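Side-chain contact in NAD(P)-dependent oxidoreductase (Pseudomonas putida, PDB 7A3W), which reduces imines with NADPH as hydride donor and probably serves both conjugate reduction and reductive amination as a multifunctional biocatalyst: residues A76-Q79 with D80-S84. Numbering follows the deposited sequence.
Sequences AVFQ and DVLSS. With NDP (NADPH dihydro-nicotinamide-adenine-dinucleotide phosphate), chain F.
Leu-82 meets the ring of Phe-78 in an unusual, probably strained conformation, its chi1 of -101° and chi2 of 22° both well away from staggered values. The two lie one turn apart on helix 75-83, the crossover helix between parallel strands 67-70 and 95-98 in the Rossmann-type NADPH-binding domain. Those torsions bring both methyls to the outer end of the ring: CD1 of Leu-82 approaches CZ of Phe-78 to a tight 3.4 Å, while CD2 of Leu-82 sits 3.7 Å from CE2 of Phe-78. The ring reaches along the helix because CG of Phe-78 stands trans to the backbone N (chi1 -177°), which also sets CD1 of Phe-78 4.1 Å from CB of Val-81. Ile-110 of helix 104-116 and Met-72 also pack against Phe-78. With alanine at Phe-78 the ring is gone, which is likely to leave both Leu-82 methyls without their aromatic partner and open a gap toward Ile-110 and Met-72. Val-77 turns to the cofactor instead, laying CB and both methyls over one face of the NADPH adenine, with CG1 of Val-77 3.5 Å from N6A of NDP. Its backbone N donates to OD1 of Asp-74, near the start of the helix. Regular i to i+4 bonding joins the two halves of the helix, including a nearly straight bond of 2.9 Å from N of Leu-82 to O of Phe-78. O of Gln-79 accepts N of Ser-83 at 3.0 Å, and OG of Ser-83 adds a weak bond to the same oxygen. Where the helix ends, N and OG of Ser-84 both reach O of Val-81 from one face of its carbonyl plane, the hydroxyl donating at 2.9 Å from OG to that O.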
ATOM      1  N   ALA B  76     -22.621  16.708  -4.081  1.00 19.15           N
ATOM      2  CA  ALA B  76     -23.213  18.050  -3.863  1.00 21.31           C
ATOM      3  C   ALA B  76     -23.700  18.655  -5.189  1.00 19.42           C
ATOM      4  O   ALA B  76     -24.841  19.149  -5.254  1.00 19.13           O
ATOM      5  CB  ALA B  76     -22.229  18.964  -3.172  1.00 20.59           C
ATOM      6  N   VAL B  77     -22.917  18.600  -6.262  1.00 19.94           N
ATOM      7  CA  VAL B  77     -23.378  19.231  -7.540  1.00 21.09           C
ATOM      8  C   VAL B  77     -24.526  18.422  -8.147  1.00 21.15           C
ATOM      9  O   VAL B  77     -25.357  19.020  -8.834  1.00 21.57           O
ATOM     10  CB  VAL B  77     -22.234  19.503  -8.540  1.00 22.99           C
ATOM     11  CG1 VAL B  77     -21.139  20.348  -7.894  1.00 22.16           C
ATOM     12  CG2 VAL B  77     -21.669  18.243  -9.168  1.00 22.39           C
ATOM     13  N   PHE B  78     -24.656  17.125  -7.864  1.00 22.33           N
ATOM     14  CA  PHE B  78     -25.843  16.365  -8.330  1.00 21.74           C
ATOM     15  C   PHE B  78     -27.080  16.804  -7.539  1.00 22.69           C
ATOM     16  O   PHE B  78     -28.176  16.873  -8.099  1.00 22.33           O
ATOM     17  CB  PHE B  78     -25.616  14.863  -8.231  1.00 20.86           C
ATOM     18  CG  PHE B  78     -26.788  14.087  -8.758  1.00 21.08           C
ATOM     19  CD1 PHE B  78     -27.273  14.308 -10.043  1.00 20.95           C
ATOM     20  CD2 PHE B  78     -27.449  13.175  -7.956  1.00 21.93           C
ATOM     21  CE1 PHE B  78     -28.356  13.584 -10.528  1.00 23.10           C
ATOM     22  CE2 PHE B  78     -28.544  12.471  -8.435  1.00 23.11           C
ATOM     23  CZ  PHE B  78     -29.006  12.688  -9.715  1.00 21.81           C
ATOM     24  N   GLN B  79     -26.911  17.162  -6.269  1.00 24.27           N
ATOM     25  CA  GLN B  79     -28.009  17.761  -5.472  1.00 28.44           C
ATOM     26  C   GLN B  79     -28.501  19.051  -6.159  1.00 26.98           C
ATOM     27  O   GLN B  79     -29.719  19.258  -6.249  1.00 24.21           O
ATOM     28  CB  GLN B  79     -27.548  17.972  -4.025  1.00 33.58           C
ATOM     29  CG  GLN B  79     -28.607  18.626  -3.151  1.00 41.84           C
ATOM     30  CD  GLN B  79     -29.737  17.694  -2.768  1.00 48.80           C
ATOM     31  OE1 GLN B  79     -29.930  16.627  -3.360  1.00 52.52           O
ATOM     32  NE2 GLN B  79     -30.502  18.086  -1.755  1.00 49.52           N
ATOM     33  N   ASP B  80     -27.594  19.886  -6.669  1.00 26.77           N
ATOM     34  CA  ASP B  80     -27.946  21.127  -7.420  1.00 26.41           C
ATOM     35  C   ASP B  80     -28.696  20.765  -8.714  1.00 24.49           C
ATOM     36  O   ASP B  80     -29.685  21.440  -9.058  1.00 24.78           O
ATOM     37  CB  ASP B  80     -26.701  21.955  -7.736  1.00 29.26           C
ATOM     38  CG  ASP B  80     -25.998  22.456  -6.490  1.00 30.15           C
ATOM     39  OD1 ASP B  80     -26.660  22.558  -5.440  1.00 37.49           O
ATOM     40  OD2 ASP B  80     -24.798  22.719  -6.580  1.00 34.21           O
ATOM     41  N   VAL B  81     -28.255  19.733  -9.426  1.00 21.84           N
ATOM     42  CA  VAL B  81     -28.970  19.236 -10.638  1.00 22.76           C
ATOM     43  C   VAL B  81     -30.404  18.830 -10.251  1.00 23.73           C
ATOM     44  O   VAL B  81     -31.344  19.260 -10.925  1.00 23.54           O
ATOM     45  CB  VAL B  81     -28.196  18.099 -11.317  1.00 23.64           C
ATOM     46  CG1 VAL B  81     -29.054  17.377 -12.349  1.00 23.71           C
ATOM     47  CG2 VAL B  81     -26.893  18.619 -11.919  1.00 24.50           C
ATOM     48  N   LEU B  82     -30.577  18.031  -9.197  1.00 26.50           N
ATOM     49  CA  LEU B  82     -31.916  17.630  -8.687  1.00 27.27           C
ATOM     50  C   LEU B  82     -32.763  18.884  -8.400  1.00 28.10           C
ATOM     51  O   LEU B  82     -33.925  18.907  -8.820  1.00 29.24           O
ATOM     52  CB  LEU B  82     -31.742  16.779  -7.424  1.00 28.02           C
ATOM     53  CG  LEU B  82     -31.872  15.258  -7.584  1.00 31.76           C
ATOM     54  CD1 LEU B  82     -31.623  14.764  -9.000  1.00 32.44           C
ATOM     55  CD2 LEU B  82     -30.961  14.533  -6.604  1.00 29.26           C
ATOM     56  N   SER B  83     -32.193  19.891  -7.734  1.00 26.53           N
ATOM     57  CA  SER B  83     -32.890  21.134  -7.307  1.00 31.17           C
ATOM     58  C   SER B  83     -33.439  21.919  -8.501  1.00 31.74           C
ATOM     59  O   SER B  83     -34.392  22.678  -8.294  1.00 32.86           O
ATOM     60  CB  SER B  83     -32.004  22.015  -6.487  1.00 30.81           C
ATOM     61  OG  SER B  83     -31.894  21.495  -5.181  1.00 36.98           O
ATOM     62  N   SER B  84     -32.856  21.781  -9.689  1.00 28.86           N
ATOM     63  CA  SER B  84     -33.270  22.546 -10.892  1.00 31.44           C
ATOM     64  C   SER B  84     -34.241  21.725 -11.749  1.00 28.97           C
ATOM     65  O   SER B  84     -34.620  22.199 -12.819  1.00 27.42           O
ATOM     66  CB  SER B  84     -32.065  22.980 -11.675  1.00 35.82           C
ATOM     67  OG  SER B  84     -31.472  21.860 -12.312  1.00 39.39           O
TER
HETATM   68  PA  NDP F 301     -13.332  15.868 -13.772  1.00 18.66           P
HETATM   69  O1A NDP F 301     -12.648  15.380 -15.017  1.00 16.23           O
HETATM   70  O2A NDP F 301     -12.868  17.106 -13.039  1.00 17.04           O
HETATM   71  O5B NDP F 301     -14.874  16.063 -14.156  1.00 19.14           O
HETATM   72  C5B NDP F 301     -15.765  16.743 -13.253  1.00 21.17           C
HETATM   73  C4B NDP F 301     -17.137  16.681 -13.870  1.00 20.90           C
HETATM   74  O4B NDP F 301     -18.098  17.330 -12.986  1.00 19.63           O
HETATM   75  C3B NDP F 301     -17.282  17.372 -15.231  1.00 19.37           C
HETATM   76  O3B NDP F 301     -18.280  16.692 -15.957  1.00 21.32           O
HETATM   77  C2B NDP F 301     -17.721  18.762 -14.799  1.00 20.08           C
HETATM   78  O2B NDP F 301     -18.426  19.553 -15.764  1.00 20.06           O
HETATM   79  C1B NDP F 301     -18.719  18.357 -13.725  1.00 19.84           C
HETATM   80  N9A NDP F 301     -19.073  19.447 -12.837  1.00 19.47           N
HETATM   81  C8A NDP F 301     -18.279  20.160 -11.980  1.00 19.91           C
HETATM   82  N7A NDP F 301     -18.937  21.091 -11.331  1.00 19.13           N
HETATM   83  C5A NDP F 301     -20.249  20.946 -11.759  1.00 19.58           C
HETATM   84  C6A NDP F 301     -21.438  21.630 -11.446  1.00 21.30           C
HETATM   85  N6A NDP F 301     -21.517  22.627 -10.557  1.00 21.94           N
HETATM   86  N1A NDP F 301     -22.565  21.229 -12.069  1.00 22.91           N
HETATM   87  C2A NDP F 301     -22.502  20.229 -12.959  1.00 24.09           C
HETATM   88  N3A NDP F 301     -21.448  19.526 -13.350  1.00 22.74           N
HETATM   89  C4A NDP F 301     -20.341  19.941 -12.702  1.00 20.67           C
HETATM   90  O3  NDP F 301     -13.498  14.726 -12.672  1.00 17.32           O
HETATM   91  PN  NDP F 301     -13.424  13.132 -12.908  1.00 16.47           P
HETATM   92  O1N NDP F 301     -11.986  12.790 -12.798  1.00 16.49           O
HETATM   93  O2N NDP F 301     -14.141  12.757 -14.171  1.00 15.87           O
HETATM   94  O5D NDP F 301     -14.143  12.614 -11.592  1.00 16.59           O
HETATM   95  C5D NDP F 301     -15.578  12.539 -11.446  1.00 16.96           C
HETATM   96  C4D NDP F 301     -15.886  11.806 -10.167  1.00 16.65           C
HETATM   97  O4D NDP F 301     -15.411  10.434 -10.251  1.00 17.25           O
HETATM   98  C3D NDP F 301     -15.266  12.399  -8.888  1.00 15.38           C
HETATM   99  O3D NDP F 301     -16.245  12.432  -7.859  1.00 14.46           O
HETATM  100  C2D NDP F 301     -14.092  11.474  -8.625  1.00 17.01           C
HETATM  101  O2D NDP F 301     -13.722  11.482  -7.252  1.00 16.43           O
HETATM  102  C1D NDP F 301     -14.607  10.131  -9.147  1.00 17.04           C
HETATM  103  N1N NDP F 301     -13.529   9.208  -9.616  1.00 18.97           N
HETATM  104  C2N NDP F 301     -12.628   9.552 -10.600  1.00 18.78           C
HETATM  105  C3N NDP F 301     -11.540   8.755 -10.897  1.00 22.19           C
HETATM  106  C7N NDP F 301     -10.541   9.100 -11.950  1.00 23.13           C
HETATM  107  O7N NDP F 301      -9.543   8.386 -12.042  1.00 20.57           O
HETATM  108  N7N NDP F 301     -10.736  10.106 -12.786  1.00 21.95           N
HETATM  109  C4N NDP F 301     -11.386   7.461 -10.199  1.00 21.49           C
HETATM  110  C5N NDP F 301     -12.397   7.181  -9.211  1.00 20.70           C
HETATM  111  C6N NDP F 301     -13.445   7.960  -9.039  1.00 19.51           C
HETATM  112  P2B NDP F 301     -17.514  20.418 -16.782  1.00 19.65           P
HETATM  113  O1X NDP F 301     -16.521  21.151 -15.883  1.00 19.85           O
HETATM  114  O2X NDP F 301     -16.930  19.493 -17.826  1.00 18.01           O
HETATM  115  O3X NDP F 301     -18.590  21.328 -17.336  1.00 19.16           O